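Local coordinates for A rubisco-like protein (Burkholderia fungorum, PDB 3NWR) that is a rubisco-like protein, related to the ribulose bisphosphate carboxylase large chain and probably a lyase, whose substrate is not established, at residues 396-401 with 418-424. Residues are numbered along the deposited sequence; the frame is centred on the assembly and turned at random.
Sequences TSVRQA and MPELRRA. With SO4 (sulfate ion), chain C.
Gln400 reaches from helix 391-407 onto the first turn of helix 419-427, joining two C-terminal helices of the rubisco-type catalytic domain, a TIM-barrel family, and uses both ends of its amide there. Gln400 OE1 accepts the backbone N-H of Leu421 (OE1 to N 2.8 Å), the donor lying nearly in line with the C=O bond although the hydrogen bond is itself bent. Leu421 N, in the first turn, lacks an i-4 carbonyl partner within the helix, so the side chain acts as a substitute acceptor. Gln400 NE2 donates to Glu420 OE1 at 3.0 Å, reaching the carboxylate from above its plane, with amide and carboxylate planes 71° apart. Met418, the N-cap residue, lays CB and SD against the amide carbon. The chain of Glu420 bends at chi2 (87°), which brings its CD within 3.7 Å of Thr396 CG2. A water donates to Thr396 OG1 and, weakly, to Glu420 OE2; Thr396 OG1 is also bonded to Ala392 O, as Ser397 OG is to Gly394 O. The axes of segments 396-401 and 419-424 approach to 7.8 Å, crossing at -101°. Arg399 binds a sulfate, probably from the crystallisation liquor. One neutral amide thus pins the start of the last helix, satisfying a backbone donor and a carboxylate oxygen together.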
ATOM      1  N   THR A 396      13.442 -33.539  -9.903  1.00 16.19           N
ATOM      2  CA  THR A 396      12.825 -34.778 -10.346  1.00 16.00           C
ATOM      3  C   THR A 396      11.806 -35.288  -9.333  1.00 14.61           C
ATOM      4  O   THR A 396      10.740 -35.761  -9.716  1.00 15.81           O
ATOM      5  CB  THR A 396      13.891 -35.840 -10.641  1.00 16.42           C
ATOM      6  OG1 THR A 396      14.688 -35.381 -11.741  1.00 18.61           O
ATOM      7  CG2 THR A 396      13.244 -37.181 -11.012  1.00 16.66           C
ATOM      8  N   SER A 397      12.115 -35.174  -8.045  1.00 15.30           N
ATOM      9  CA  SER A 397      11.162 -35.611  -7.023  1.00 14.10           C
ATOM     10  C   SER A 397       9.851 -34.833  -7.137  1.00 15.19           C
ATOM     11  O   SER A 397       8.762 -35.391  -6.987  1.00 15.00           O
ATOM     12  CB  SER A 397      11.754 -35.495  -5.612  1.00 15.38           C
ATOM     13  OG  SER A 397      11.819 -34.156  -5.148  1.00 16.16           O
ATOM     14  N   VAL A 398       9.947 -33.541  -7.420  1.00 14.60           N
ATOM     15  CA  VAL A 398       8.750 -32.724  -7.554  1.00 13.82           C
ATOM     16  C   VAL A 398       7.982 -33.078  -8.829  1.00 13.40           C
ATOM     17  O   VAL A 398       6.752 -33.194  -8.810  1.00 14.03           O
ATOM     18  CB  VAL A 398       9.117 -31.225  -7.518  1.00 13.31           C
ATOM     19  CG1 VAL A 398       7.938 -30.359  -7.942  1.00 15.49           C
ATOM     20  CG2 VAL A 398       9.599 -30.845  -6.111  1.00 15.53           C
ATOM     21  N   ARG A 399       8.710 -33.274  -9.933  1.00 14.04           N
ATOM     22  CA  ARG A 399       8.085 -33.680 -11.190  1.00 14.72           C
ATOM     23  C   ARG A 399       7.403 -35.051 -11.058  1.00 14.36           C
ATOM     24  O   ARG A 399       6.324 -35.271 -11.603  1.00 15.06           O
ATOM     25  CB  ARG A 399       9.117 -33.702 -12.319  1.00 14.45           C
ATOM     26  CG  ARG A 399       9.590 -32.315 -12.754  1.00 16.79           C
ATOM     27  CD  ARG A 399       8.514 -31.616 -13.592  1.00 17.37           C
ATOM     28  NE  ARG A 399       8.303 -32.327 -14.844  1.00 18.86           N
ATOM     29  CZ  ARG A 399       9.057 -32.173 -15.928  1.00 19.94           C
ATOM     30  NH1 ARG A 399      10.060 -31.299 -15.920  1.00 19.99           N
ATOM     31  NH2 ARG A 399       8.803 -32.886 -17.023  1.00 21.58           N
ATOM     32  N   GLN A 400       8.043 -35.958 -10.329  1.00 13.56           N
ATOM     33  CA  GLN A 400       7.458 -37.281 -10.079  1.00 15.41           C
ATOM     34  C   GLN A 400       6.189 -37.185  -9.231  1.00 14.00           C
ATOM     35  O   GLN A 400       5.205 -37.885  -9.484  1.00 14.69           O
ATOM     36  CB  GLN A 400       8.483 -38.196  -9.413  1.00 14.71           C
ATOM     37  CG  GLN A 400       9.533 -38.717 -10.381  1.00 15.09           C
ATOM     38  CD  GLN A 400      10.696 -39.390  -9.681  1.00 15.22           C
ATOM     39  OE1 GLN A 400      10.843 -39.298  -8.461  1.00 16.23           O
ATOM     40  NE2 GLN A 400      11.546 -40.063 -10.459  1.00 17.07           N
ATOM     41  N   ALA A 401       6.198 -36.300  -8.235  1.00 13.55           N
ATOM     42  CA  ALA A 401       4.995 -36.060  -7.444  1.00 13.19           C
ATOM     43  C   ALA A 401       3.852 -35.562  -8.330  1.00 13.71           C
ATOM     44  O   ALA A 401       2.716 -36.015  -8.209  1.00 13.87           O
ATOM     45  CB  ALA A 401       5.276 -35.066  -6.320  1.00 14.01           C
ATOM     46  N   MET A 418       9.748 -44.902  -7.945  1.00 19.15           N
ATOM     47  CA  MET A 418      10.399 -43.619  -8.253  1.00 20.38           C
ATOM     48  C   MET A 418      11.356 -43.170  -7.152  1.00 18.68           C
ATOM     49  O   MET A 418      10.935 -42.569  -6.162  1.00 17.91           O
ATOM     50  CB  MET A 418       9.325 -42.547  -8.457  1.00 18.74           C
ATOM     51  CG  MET A 418       8.390 -42.829  -9.623  1.00 16.75           C
ATOM     52  SD  MET A 418       9.160 -42.511 -11.218  1.00 21.63           S
ATOM     53  CE  MET A 418       8.134 -43.519 -12.292  1.00 23.07           C
ATOM     54  N   PRO A 419      12.655 -43.444  -7.330  1.00 17.89           N
ATOM     55  CA  PRO A 419      13.667 -43.287  -6.280  1.00 17.92           C
ATOM     56  C   PRO A 419      13.815 -41.858  -5.766  1.00 19.52           C
ATOM     57  O   PRO A 419      13.940 -41.654  -4.559  1.00 19.02           O
ATOM     58  CB  PRO A 419      14.958 -43.741  -6.970  1.00 24.60           C
ATOM     59  CG  PRO A 419      14.506 -44.645  -8.054  1.00 29.83           C
ATOM     60  CD  PRO A 419      13.210 -44.077  -8.539  1.00 23.77           C
ATOM     61  N   GLU A 420      13.796 -40.884  -6.667  1.00 19.42           N
ATOM     62  CA  GLU A 420      13.964 -39.494  -6.264  1.00 19.18           C
ATOM     63  C   GLU A 420      12.835 -39.065  -5.333  1.00 19.02           C
ATOM     64  O   GLU A 420      13.071 -38.450  -4.292  1.00 17.09           O
ATOM     65  CB  GLU A 420      14.025 -38.592  -7.498  1.00 16.47           C
ATOM     66  CG  GLU A 420      15.317 -38.723  -8.302  1.00 19.20           C
ATOM     67  CD  GLU A 420      15.279 -39.836  -9.344  1.00 22.99           C
ATOM     68  OE1 GLU A 420      14.311 -40.626  -9.377  1.00 20.85           O
ATOM     69  OE2 GLU A 420      16.234 -39.914 -10.144  1.00 26.27           O
ATOM     70  N   LEU A 421      11.610 -39.397  -5.723  1.00 17.02           N
ATOM     71  CA  LEU A 421      10.430 -39.138  -4.901  1.00 13.76           C
ATOM     72  C   LEU A 421      10.490 -39.867  -3.554  1.00 15.97           C
ATOM     73  O   LEU A 421      10.245 -39.282  -2.495  1.00 16.62           O
ATOM     74  CB  LEU A 421       9.167 -39.545  -5.663  1.00 16.53           C
ATOM     75  CG  LEU A 421       7.844 -39.395  -4.912  1.00 15.15           C
ATOM     76  CD1 LEU A 421       7.638 -37.932  -4.466  1.00 13.39           C
ATOM     77  CD2 LEU A 421       6.693 -39.858  -5.779  1.00 15.62           C
ATOM     78  N   ARG A 422      10.825 -41.154  -3.594  1.00 16.46           N
ATOM     79  CA  ARG A 422      10.912 -41.951  -2.371  1.00 17.48           C
ATOM     80  C   ARG A 422      11.922 -41.338  -1.397  1.00 18.39           C
ATOM     81  O   ARG A 422      11.650 -41.195  -0.197  1.00 20.79           O
ATOM     82  CB  ARG A 422      11.294 -43.395  -2.711  1.00 16.89           C
ATOM     83  CG  ARG A 422      11.140 -44.370  -1.552  1.00 20.13           C
ATOM     84  CD  ARG A 422      11.294 -45.808  -2.035  1.00 22.25           C
ATOM     85  NE  ARG A 422      12.623 -46.072  -2.585  1.00 25.43           N
ATOM     86  CZ  ARG A 422      12.878 -46.328  -3.869  1.00 28.55           C
ATOM     87  NH1 ARG A 422      11.897 -46.353  -4.770  1.00 25.28           N
ATOM     88  NH2 ARG A 422      14.126 -46.563  -4.258  1.00 33.29           N
ATOM     89  N   ARG A 423      13.080 -40.951  -1.923  1.00 17.44           N
ATOM     90  CA  ARG A 423      14.117 -40.321  -1.109  1.00 18.33           C
ATOM     91  C   ARG A 423      13.659 -38.982  -0.524  1.00 19.54           C
ATOM     92  O   ARG A 423      13.968 -38.649   0.612  1.00 20.49           O
ATOM     93  CB  ARG A 423      15.390 -40.129  -1.938  1.00 22.99           C
ATOM     94  CG  ARG A 423      16.102 -41.419  -2.285  1.00 28.43           C
ATOM     95  CD  ARG A 423      16.800 -41.981  -1.064  1.00 28.87           C
ATOM     96  NE  ARG A 423      17.844 -41.082  -0.578  1.00 40.92           N
ATOM     97  CZ  ARG A 423      19.128 -41.184  -0.904  1.00 41.87           C
ATOM     98  NH1 ARG A 423      19.530 -42.148  -1.721  1.00 46.67           N
ATOM     99  NH2 ARG A 423      20.012 -40.323  -0.414  1.00 39.58           N
ATOM    100  N   ALA A 424      12.914 -38.212  -1.309  1.00 17.75           N
ATOM    101  CA  ALA A 424      12.390 -36.941  -0.830  1.00 18.44           C
ATOM    102  C   ALA A 424      11.419 -37.154   0.327  1.00 18.70           C
ATOM    103  O   ALA A 424      11.492 -36.469   1.349  1.00 18.47           O
ATOM    104  CB  ALA A 424      11.702 -36.203  -1.967  1.00 16.85           C
TER
HETATM  105  S   SO4 C 434      10.704 -30.840 -19.633  0.79 25.67           S
HETATM  106  O1  SO4 C 434      10.600 -32.282 -19.444  0.70 30.27           O
HETATM  107  O2  SO4 C 434       9.387 -30.311 -19.981  0.88 26.71           O
HETATM  108  O3  SO4 C 434      11.654 -30.559 -20.707  0.74 29.00           O
HETATM  109  O4  SO4 C 434      11.165 -30.233 -18.390  0.71 25.64           O
HETATM  110  O   HOH W   1      17.075 -36.888 -11.254  1.00 32.49           O